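Local coordinates for protein Zn-dependent hydrolase, glyoxylase (Echinicola vietnamensis, PDB 6T5K) that probably hydrolyses the beta-lactam ring of antibiotics, carbapenems among them, to a substituted beta-amino acid, as a monomeric, zinc-dependent class B enzyme, at residues Ile32-Ser44 against Cys56-Phe70. Residues are numbered along the deposited sequence; the frame is centred on the assembly and turned at random.
Sequences IKQVSPHTYVHVS and CNGMIVISDGEAVVF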
loop_
_atom_site.group_PDB
_atom_site.type_symbol
_atom_site.label_atom_id
_atom_site.label_comp_id
_atom_site.label_asym_id
_atom_site.label_seq_id
_atom_site.Cartn_x
_atom_site.Cartn_y
_atom_site.Cartn_z
ATOM N N ILE A 32 -8.813 10.585 -2.872
ATOM C CA ILE A 32 -8.746 9.921 -1.572
ATOM C C ILE A 32 -10.151 9.573 -1.121
ATOM O O ILE A 32 -11.015 10.444 -1.035
ATOM C CB ILE A 32 -8.037 10.773 -0.507
ATOM C CG1 ILE A 32 -6.668 11.217 -1.016
ATOM C CG2 ILE A 32 -7.879 9.955 0.798
ATOM C CD1 ILE A 32 -5.945 12.193 -0.101
ATOM N N LYS A 33 -10.359 8.308 -0.776
ATOM C CA LYS A 33 -11.664 7.814 -0.374
ATOM C C LYS A 33 -11.540 7.192 1.011
ATOM O O LYS A 33 -10.677 6.342 1.237
ATOM C CB LYS A 33 -12.176 6.736 -1.354
ATOM C CG LYS A 33 -12.907 7.267 -2.592
ATOM N N GLN A 34 -12.408 7.589 1.930
ATOM C CA GLN A 34 -12.480 6.916 3.215
ATOM C C GLN A 34 -13.256 5.617 3.036
ATOM O O GLN A 34 -14.403 5.632 2.573
ATOM C CB GLN A 34 -13.144 7.805 4.253
ATOM C CG GLN A 34 -13.078 7.210 5.625
ATOM C CD GLN A 34 -13.674 8.090 6.703
ATOM O OE1 GLN A 34 -14.201 9.159 6.424
ATOM N NE2 GLN A 34 -13.564 7.663 7.938
ATOM N N VAL A 35 -12.641 4.500 3.427
ATOM C CA VAL A 35 -13.220 3.179 3.209
ATOM C C VAL A 35 -13.534 2.442 4.498
ATOM O O VAL A 35 -14.190 1.393 4.450
ATOM C CB VAL A 35 -12.328 2.322 2.288
ATOM C CG1 VAL A 35 -12.273 2.969 0.917
ATOM C CG2 VAL A 35 -10.938 2.149 2.883
ATOM N N SER A 36 -13.136 2.980 5.644
ATOM C CA SER A 36 -13.484 2.426 6.948
ATOM C C SER A 36 -13.329 3.557 7.948
ATOM O O SER A 36 -12.843 4.639 7.590
ATOM C CB SER A 36 -12.585 1.233 7.317
ATOM O OG SER A 36 -11.282 1.642 7.672
ATOM N N PRO A 37 -13.682 3.332 9.215
ATOM C CA PRO A 37 -13.577 4.455 10.172
ATOM C C PRO A 37 -12.217 5.120 10.214
ATOM O O PRO A 37 -12.148 6.348 10.376
ATOM C CB PRO A 37 -13.974 3.820 11.513
ATOM C CG PRO A 37 -14.955 2.764 11.110
ATOM C CD PRO A 37 -14.397 2.185 9.807
ATOM N N HIS A 38 -11.140 4.350 10.058
ATOM C CA HIS A 38 -9.798 4.882 10.172
ATOM C C HIS A 38 -8.929 4.676 8.942
ATOM O O HIS A 38 -7.743 5.001 8.998
ATOM C CB HIS A 38 -9.078 4.256 11.372
ATOM C CG HIS A 38 -9.786 4.473 12.659
ATOM N ND1 HIS A 38 -10.671 3.552 13.178
ATOM C CD2 HIS A 38 -9.766 5.514 13.526
ATOM C CE1 HIS A 38 -11.172 4.018 14.306
ATOM N NE2 HIS A 38 -10.653 5.209 14.535
ATOM N N THR A 39 -9.438 4.108 7.856
ATOM C CA THR A 39 -8.583 3.876 6.705
ATOM C C THR A 39 -9.170 4.476 5.440
ATOM O O THR A 39 -10.388 4.646 5.292
ATOM C CB THR A 39 -8.191 2.388 6.460
ATOM O OG1 THR A 39 -9.253 1.673 5.818
ATOM C CG2 THR A 39 -7.792 1.724 7.755
ATOM N N TYR A 40 -8.251 4.836 4.557
ATOM C CA TYR A 40 -8.530 5.575 3.341
ATOM C C TYR A 40 -7.685 4.978 2.222
ATOM O O TYR A 40 -6.577 4.482 2.450
ATOM C CB TYR A 40 -8.095 7.040 3.494
ATOM C CG TYR A 40 -8.749 7.780 4.627
ATOM C CD1 TYR A 40 -8.480 7.447 5.958
ATOM C CD2 TYR A 40 -9.683 8.777 4.377
ATOM C CE1 TYR A 40 -9.107 8.104 6.996
ATOM C CE2 TYR A 40 -10.286 9.468 5.410
ATOM C CZ TYR A 40 -10.012 9.105 6.722
ATOM O OH TYR A 40 -10.615 9.767 7.763
ATOM N N VAL A 41 -8.208 5.020 1.006
ATOM C CA VAL A 41 -7.430 4.649 -0.169
ATOM C C VAL A 41 -7.042 5.926 -0.904
ATOM O O VAL A 41 -7.889 6.801 -1.128
ATOM C CB VAL A 41 -8.215 3.697 -1.085
ATOM C CG1 VAL A 41 -7.392 3.324 -2.281
ATOM C CG2 VAL A 41 -8.679 2.466 -0.315
ATOM N N HIS A 42 -5.760 6.079 -1.219
ATOM C CA HIS A 42 -5.334 7.136 -2.124
ATOM C C HIS A 42 -5.104 6.528 -3.501
ATOM O O HIS A 42 -4.470 5.479 -3.629
ATOM C CB HIS A 42 -4.154 7.943 -1.596
ATOM C CG HIS A 42 -2.851 7.217 -1.462
ATOM N ND1 HIS A 42 -1.967 7.090 -2.516
ATOM C CD2 HIS A 42 -2.198 6.767 -0.365
ATOM C CE1 HIS A 42 -0.843 6.563 -2.075
ATOM N NE2 HIS A 42 -0.976 6.326 -0.780
ATOM N N VAL A 43 -5.623 7.195 -4.531
ATOM C CA VAL A 43 -5.623 6.669 -5.893
ATOM C C VAL A 43 -4.960 7.693 -6.790
ATOM O O VAL A 43 -5.400 8.848 -6.842
ATOM C CB VAL A 43 -7.039 6.357 -6.396
ATOM C CG1 VAL A 43 -6.972 5.707 -7.773
ATOM C CG2 VAL A 43 -7.776 5.435 -5.432
ATOM N N SER A 44 -3.915 7.268 -7.491
ATOM C CA SER A 44 -3.230 8.070 -8.501
ATOM C C SER A 44 -3.146 7.260 -9.792
ATOM O O SER A 44 -3.431 6.062 -9.816
ATOM C CB SER A 44 -1.844 8.488 -8.005
ATOM O OG SER A 44 -1.090 7.381 -7.550
ATOM N N CYS A 56 -3.354 3.414 -9.374
ATOM C CA CYS A 56 -2.461 2.868 -8.362
ATOM C C CYS A 56 -3.009 3.257 -7.001
ATOM O O CYS A 56 -3.343 4.426 -6.770
ATOM C CB CYS A 56 -1.050 3.419 -8.499
ATOM S SG CYS A 56 -0.281 3.058 -10.098
ATOM N N ASN A 57 -3.114 2.284 -6.107
ATOM C CA ASN A 57 -3.657 2.506 -4.782
ATOM C C ASN A 57 -2.561 2.536 -3.723
ATOM O O ASN A 57 -1.594 1.778 -3.786
ATOM C CB ASN A 57 -4.619 1.385 -4.386
ATOM C CG ASN A 57 -5.788 1.272 -5.308
ATOM O OD1 ASN A 57 -6.249 2.264 -5.915
ATOM N ND2 ASN A 57 -6.302 0.058 -5.426
ATOM N N GLY A 58 -2.740 3.412 -2.738
ATOM C CA GLY A 58 -2.114 3.252 -1.446
ATOM C C GLY A 58 -3.163 3.408 -0.363
ATOM O O GLY A 58 -4.356 3.577 -0.638
ATOM N N MET A 59 -2.700 3.357 0.873
ATOM C CA MET A 59 -3.596 3.410 2.021
ATOM C C MET A 59 -3.101 4.503 2.959
ATOM O O MET A 59 -1.898 4.713 3.086
ATOM C CB MET A 59 -3.637 2.059 2.764
ATOM C CG MET A 59 -4.532 2.085 4.016
ATOM S SD MET A 59 -4.801 0.441 4.749
ATOM C CE MET A 59 -3.218 0.141 5.518
ATOM N N ILE A 60 -4.031 5.189 3.603
ATOM C CA ILE A 60 -3.746 6.064 4.728
ATOM C C ILE A 60 -4.520 5.524 5.914
ATOM O O ILE A 60 -5.722 5.256 5.802
ATOM C CB ILE A 60 -4.169 7.518 4.462
ATOM C CG1 ILE A 60 -3.791 7.956 3.059
ATOM C CG2 ILE A 60 -3.522 8.439 5.510
ATOM C CD1 ILE A 60 -4.416 9.252 2.682
ATOM N N VAL A 61 -3.845 5.362 7.050
ATOM C CA VAL A 61 -4.500 5.076 8.314
ATOM C C VAL A 61 -4.441 6.347 9.137
ATOM O O VAL A 61 -3.368 6.939 9.261
ATOM C CB VAL A 61 -3.807 3.916 9.037
ATOM C CG1 VAL A 61 -4.547 3.587 10.343
ATOM C CG2 VAL A 61 -3.728 2.727 8.094
ATOM N N ILE A 62 -5.591 6.776 9.666
ATOM C CA ILE A 62 -5.698 8.012 10.442
ATOM C C ILE A 62 -6.392 7.695 11.762
ATOM O O ILE A 62 -7.488 7.123 11.778
ATOM C CB ILE A 62 -6.458 9.112 9.677
ATOM C CG1 ILE A 62 -5.801 9.369 8.318
ATOM C CG2 ILE A 62 -6.487 10.396 10.492
ATOM C CD1 ILE A 62 -6.518 10.404 7.434
ATOM N N SER A 63 -5.773 8.091 12.871
ATOM C CA SER A 63 -6.424 7.942 14.169
ATOM C C SER A 63 -5.844 8.984 15.104
ATOM O O SER A 63 -4.627 9.189 15.130
ATOM C CB SER A 63 -6.199 6.534 14.749
ATOM O OG SER A 63 -7.017 6.251 15.879
ATOM N N ASP A 64 -6.724 9.629 15.867
ATOM C CA ASP A 64 -6.315 10.569 16.902
ATOM C C ASP A 64 -5.366 11.648 16.386
ATOM O O ASP A 64 -4.394 12.012 17.049
ATOM C CB ASP A 64 -5.720 9.808 18.084
ATOM C CG ASP A 64 -6.538 8.567 18.432
ATOM O OD1 ASP A 64 -7.704 8.732 18.875
ATOM O OD2 ASP A 64 -6.019 7.431 18.223
ATOM N N GLY A 65 -5.647 12.165 15.189
ATOM C CA GLY A 65 -4.879 13.253 14.619
ATOM C C GLY A 65 -3.548 12.858 14.047
ATOM O O GLY A 65 -2.747 13.747 13.718
ATOM N N GLU A 66 -3.290 11.564 13.896
ATOM C CA GLU A 66 -2.040 11.065 13.351
ATOM C C GLU A 66 -2.331 10.164 12.163
ATOM O O GLU A 66 -3.415 9.597 12.044
ATOM C CB GLU A 66 -1.258 10.293 14.428
ATOM C CG GLU A 66 -0.949 11.156 15.640
ATOM C CD GLU A 66 -0.115 10.477 16.720
ATOM O OE1 GLU A 66 0.411 9.379 16.462
ATOM O OE2 GLU A 66 0.017 11.070 17.816
ATOM N N ALA A 67 -1.355 10.066 11.265
ATOM C CA ALA A 67 -1.532 9.294 10.049
ATOM C C ALA A 67 -0.267 8.534 9.687
ATOM O O ALA A 67 0.857 8.981 9.942
ATOM C CB ALA A 67 -1.891 10.218 8.893
ATOM N N VAL A 68 -0.467 7.350 9.103
ATOM C CA VAL A 68 0.604 6.606 8.451
ATOM C C VAL A 68 0.180 6.293 7.026
ATOM O O VAL A 68 -0.968 5.924 6.786
ATOM C CB VAL A 68 0.906 5.311 9.221
ATOM C CG1 VAL A 68 1.819 4.407 8.401
ATOM C CG2 VAL A 68 1.479 5.640 10.612
ATOM N N VAL A 69 1.091 6.482 6.078
ATOM C CA VAL A 69 0.810 6.273 4.664
ATOM C C VAL A 69 1.519 5.014 4.170
ATOM O O VAL A 69 2.699 4.799 4.462
ATOM C CB VAL A 69 1.239 7.503 3.848
ATOM C CG1 VAL A 69 1.006 7.274 2.363
ATOM C CG2 VAL A 69 0.522 8.747 4.337
ATOM N N PHE A 70 0.795 4.206 3.406
ATOM C CA PHE A 70 1.335 3.048 2.709
ATOM C C PHE A 70 1.345 3.369 1.231
ATOM O O PHE A 70 0.282 3.603 0.644
ATOM C CB PHE A 70 0.481 1.804 2.952
ATOM C CG PHE A 70 0.688 1.211 4.312
ATOM C CD1 PHE A 70 0.108 1.788 5.422
ATOM C CD2 PHE A 70 1.512 0.089 4.494
ATOM C CE1 PHE A 70 0.323 1.264 6.665
ATOM C CE2 PHE A 70 1.734 -0.396 5.738
ATOM C CZ PHE A 70 1.108 0.169 6.820
HETATM O O HOH W 1 -1.726 6.178 -5.210
#
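Strands 39-44 and 56-63 pair antiparallel as the arms of a beta hairpin, their axes 4.5 Å apart at closest approach, within the larger N-terminal sheet of the metallo-beta-lactamase αβ/βα sandwich. Y40-I60, H42-G58 and S44-C56 are the hydrogen-bonded pairs; C56 N gives S44 O a bond of 2.7 Å, and S44 N returns a longer one to C56 O. The C56 side chain lies about 4 Å from those of D104 and H223, zinc ligands of the active site. Strands 32-34 and 66-70 extend the sheet on either side.

Side-chain alternation, the general rule of such sheets, divides the work between two faces. T39, V41, V43, N57, M59 and V61 share one, where T39 and M59 reach V177 of the second sheet. N57 OD1 lies 3.6 Å from V43 CG2, while its ND2 bonds to the carbonyls of P221 and G224. On the other face, I60 CB packs beside Y40 CB, and I60 CD1 meets I32 CG2, the two isoleucines crossing at about a right angle and both touching L82. The Y40 ring is sandwiched between Q34 CG and I62 CD1, the latter a CH-pi contact 3.9 Å from the ring centroid.

G58 has no side chain, so the H42 imidazole (chi1 66°, CG between its backbone N and carbonyl carbon) lies flat against the glycine backbone, with G58 CA 3.6 Å from the ring centroid. H42 NE2 thereby reaches strand 66-70, with weak bonds to F70 O, at 3.3 Å, and D71 O. The other ring nitrogen, H42 ND1, lies 2.9 Å from a water that also binds S44 OG and donates to C56 O.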